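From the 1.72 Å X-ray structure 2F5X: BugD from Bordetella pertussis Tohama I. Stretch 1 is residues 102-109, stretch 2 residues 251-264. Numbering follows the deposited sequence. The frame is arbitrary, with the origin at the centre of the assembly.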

# COMPACT_ATOMS: atom_id res chain seq x y z
N PHE A 102 13.91 -4.32 -12.23
CA PHE A 102 12.79 -3.90 -13.06
C PHE A 102 13.13 -2.75 -13.99
O PHE A 102 14.10 -2.01 -13.75
CB PHE A 102 11.63 -3.44 -12.17
CG PHE A 102 11.12 -4.50 -11.24
CD1 PHE A 102 10.14 -5.40 -11.65
CD2 PHE A 102 11.63 -4.60 -9.95
CE1 PHE A 102 9.67 -6.40 -10.78
CE2 PHE A 102 11.16 -5.58 -9.08
CZ PHE A 102 10.19 -6.49 -9.50
N GLU A 103 12.34 -2.61 -15.05
CA GLU A 103 12.24 -1.35 -15.77
C GLU A 103 11.02 -0.62 -15.19
O GLU A 103 9.88 -1.08 -15.34
CB GLU A 103 12.04 -1.59 -17.28
CG GLU A 103 13.04 -2.54 -17.94
CD GLU A 103 14.50 -2.10 -17.82
OE1 GLU A 103 14.74 -0.90 -17.55
OE2 GLU A 103 15.40 -2.95 -18.01
N PRO A 104 11.25 0.51 -14.51
CA PRO A 104 10.12 1.26 -13.94
C PRO A 104 9.26 1.86 -15.05
O PRO A 104 9.80 2.28 -16.09
CB PRO A 104 10.80 2.36 -13.11
CG PRO A 104 12.19 2.48 -13.65
CD PRO A 104 12.55 1.14 -14.24
N ILE A 105 7.94 1.84 -14.86
CA ILE A 105 7.00 2.46 -15.80
C ILE A 105 6.57 3.84 -15.30
O ILE A 105 6.68 4.83 -16.02
CB ILE A 105 5.77 1.55 -16.08
CG1 ILE A 105 6.19 0.14 -16.53
CG2 ILE A 105 4.82 2.20 -17.11
CD1 ILE A 105 7.20 0.10 -17.70
N GLY A 106 6.06 3.90 -14.07
CA GLY A 106 5.69 5.18 -13.50
C GLY A 106 4.97 5.08 -12.17
O GLY A 106 4.58 3.98 -11.74
N LEU A 107 4.81 6.22 -11.52
CA LEU A 107 3.99 6.32 -10.32
C LEU A 107 2.50 6.29 -10.70
O LEU A 107 2.14 6.52 -11.86
CB LEU A 107 4.34 7.57 -9.51
CG LEU A 107 5.69 7.41 -8.76
CD1 LEU A 107 6.31 8.76 -8.42
CD2 LEU A 107 5.51 6.55 -7.49
N VAL A 108 1.66 5.99 -9.72
CA VAL A 108 0.25 5.69 -9.97
C VAL A 108 -0.65 6.53 -9.04
O VAL A 108 -1.32 7.47 -9.49
CB VAL A 108 -0.02 4.17 -9.80
CG1 VAL A 108 -1.49 3.82 -10.01
CG2 VAL A 108 0.87 3.35 -10.75
N VAL A 109 -0.64 6.20 -7.75
CA VAL A 109 -1.45 6.91 -6.76
C VAL A 109 -0.66 7.04 -5.46
O VAL A 109 0.32 6.33 -5.24
CB VAL A 109 -2.80 6.18 -6.44
CG1 VAL A 109 -3.76 6.22 -7.62
CG2 VAL A 109 -2.57 4.73 -5.96
N VAL A 251 8.22 -1.44 -25.73
CA VAL A 251 7.19 -2.04 -24.89
C VAL A 251 7.00 -1.20 -23.63
O VAL A 251 5.87 -0.87 -23.26
CB VAL A 251 7.53 -3.52 -24.56
CG1 VAL A 251 6.57 -4.07 -23.50
CG2 VAL A 251 7.49 -4.38 -25.83
N VAL A 252 8.10 -0.84 -22.97
CA VAL A 252 8.04 0.12 -21.86
C VAL A 252 7.34 1.43 -22.29
O VAL A 252 6.48 1.93 -21.58
CB VAL A 252 9.46 0.41 -21.29
CG1 VAL A 252 9.41 1.52 -20.22
CG2 VAL A 252 10.07 -0.86 -20.71
N ASP A 253 7.70 1.95 -23.46
CA ASP A 253 7.09 3.19 -23.97
C ASP A 253 5.56 3.06 -24.08
O ASP A 253 4.82 3.99 -23.71
CB ASP A 253 7.66 3.54 -25.36
CG ASP A 253 9.08 4.09 -25.31
OD1 ASP A 253 9.61 4.35 -24.21
OD2 ASP A 253 9.74 4.29 -26.36
N LYS A 254 5.10 1.92 -24.60
CA LYS A 254 3.67 1.66 -24.74
C LYS A 254 3.00 1.61 -23.38
O LYS A 254 1.91 2.16 -23.18
CB LYS A 254 3.44 0.35 -25.50
CG LYS A 254 1.96 -0.03 -25.68
CD LYS A 254 1.19 0.96 -26.55
CE LYS A 254 -0.24 0.48 -26.75
NZ LYS A 254 -1.07 1.45 -27.53
N LEU A 255 3.66 0.94 -22.43
CA LEU A 255 3.14 0.85 -21.07
C LEU A 255 3.08 2.23 -20.40
O LEU A 255 2.11 2.52 -19.71
CB LEU A 255 3.95 -0.15 -20.24
CG LEU A 255 3.68 -1.63 -20.55
CD1 LEU A 255 4.79 -2.53 -20.00
CD2 LEU A 255 2.31 -2.10 -20.02
N VAL A 256 4.09 3.07 -20.60
CA VAL A 256 4.08 4.43 -20.05
C VAL A 256 2.89 5.24 -20.60
O VAL A 256 2.15 5.87 -19.84
CB VAL A 256 5.42 5.17 -20.30
CG1 VAL A 256 5.32 6.63 -19.90
CG2 VAL A 256 6.54 4.51 -19.50
N LYS A 257 2.70 5.18 -21.91
CA LYS A 257 1.60 5.91 -22.54
C LYS A 257 0.25 5.45 -22.03
O LYS A 257 -0.65 6.26 -21.79
CB LYS A 257 1.66 5.75 -24.06
CG LYS A 257 2.72 6.62 -24.69
CD LYS A 257 3.00 6.18 -26.11
CE LYS A 257 1.97 6.72 -27.06
NZ LYS A 257 2.38 6.46 -28.47
N SER A 258 0.11 4.13 -21.85
CA SER A 258 -1.14 3.54 -21.38
C SER A 258 -1.39 3.88 -19.92
O SER A 258 -2.52 4.20 -19.55
CB SER A 258 -1.12 2.02 -21.58
OG SER A 258 -0.91 1.69 -22.94
N LEU A 259 -0.35 3.84 -19.10
CA LEU A 259 -0.46 4.25 -17.70
C LEU A 259 -0.89 5.72 -17.60
O LEU A 259 -1.80 6.05 -16.85
CB LEU A 259 0.85 4.00 -16.93
CG LEU A 259 0.88 4.51 -15.48
CD1 LEU A 259 -0.18 3.83 -14.60
CD2 LEU A 259 2.26 4.36 -14.87
N GLN A 260 -0.25 6.58 -18.39
CA GLN A 260 -0.59 8.01 -18.34
C GLN A 260 -2.05 8.24 -18.71
O GLN A 260 -2.75 9.02 -18.07
CB GLN A 260 0.34 8.80 -19.25
CG GLN A 260 1.71 8.97 -18.62
CD GLN A 260 2.69 9.71 -19.50
OE1 GLN A 260 2.31 10.32 -20.51
NE2 GLN A 260 3.96 9.67 -19.11
N ALA A 261 -2.52 7.52 -19.73
CA ALA A 261 -3.91 7.65 -20.15
C ALA A 261 -4.85 7.09 -19.08
O ALA A 261 -5.89 7.68 -18.79
CB ALA A 261 -4.12 6.94 -21.47
N GLY A 262 -4.46 5.97 -18.48
CA GLY A 262 -5.23 5.38 -17.39
C GLY A 262 -5.40 6.31 -16.19
O GLY A 262 -6.46 6.35 -15.58
N LEU A 263 -4.34 7.04 -15.85
CA LEU A 263 -4.41 7.96 -14.72
C LEU A 263 -5.23 9.19 -15.05
O LEU A 263 -5.87 9.75 -14.17
CB LEU A 263 -3.03 8.38 -14.23
CG LEU A 263 -2.05 7.31 -13.74
CD1 LEU A 263 -0.85 7.99 -13.11
CD2 LEU A 263 -2.72 6.33 -12.74
N ALA A 264 -5.20 9.60 -16.32
CA ALA A 264 -5.90 10.80 -16.77
C ALA A 264 -7.39 10.56 -16.99
O ALA A 264 -8.12 11.49 -17.32
CB ALA A 264 -5.25 11.35 -18.06

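A helix can pack along a β-strand largely through apolar contacts, without a hydrogen bond between them, and this contact in BugD is a compact example. The axes of strand 102-109 and helix 251-263 run almost parallel, 5° apart and 7.9 Å at closest approach, and no hydrogen bond passes between them. At the centre lies Ile105, the residue most covered by the opposing stretch. Its CA-to-CB bond points sideways, yet the m,m rotamer brings the end of the side chain nearer the helix. There CD1 of Ile105 meets CG1 of Val252 at 3.6 Å, while CG2 of Ile105 lies 3.7 Å from CG2 of Val256, 4.0 Å from CB of Leu255 and 4.0 Å from CD2 of Leu259. One branched side chain thus touches residues on successive turns of the helix.

Beside it, Gly106 allows close approach: its CA is 3.8 Å from CD2 of Leu259, and a CB built there would point toward the helix and come within a tight 3.0 Å of that same methyl. Farther along, Val108 continues the apolar seam, with CG2 4.0 Å from CD1 of Leu259 and CG1 3.9 Å from CD2 of Leu263. The CA-to-CB bonds of Val252, Leu255, Leu259 and Leu263 point toward the strand, whereas those of Asp253 and Lys257 point away.

Polar atoms enter mainly as backbone carbonyls facing methyl groups. O of Ile105 is 3.5 Å from CG2 of Val256. O of Leu107 lies 3.7 Å from CD2 of Leu259 and 3.6 Å from CD1 of Leu263; buried here, it has no polar partner anywhere in the model. At the other end, Glu103 contributes its aliphatic portion, CB lying 4.0 Å from CG2 of Val252, while its carboxylate leads away and OE2 is hydrogen-bonded elsewhere in the structure.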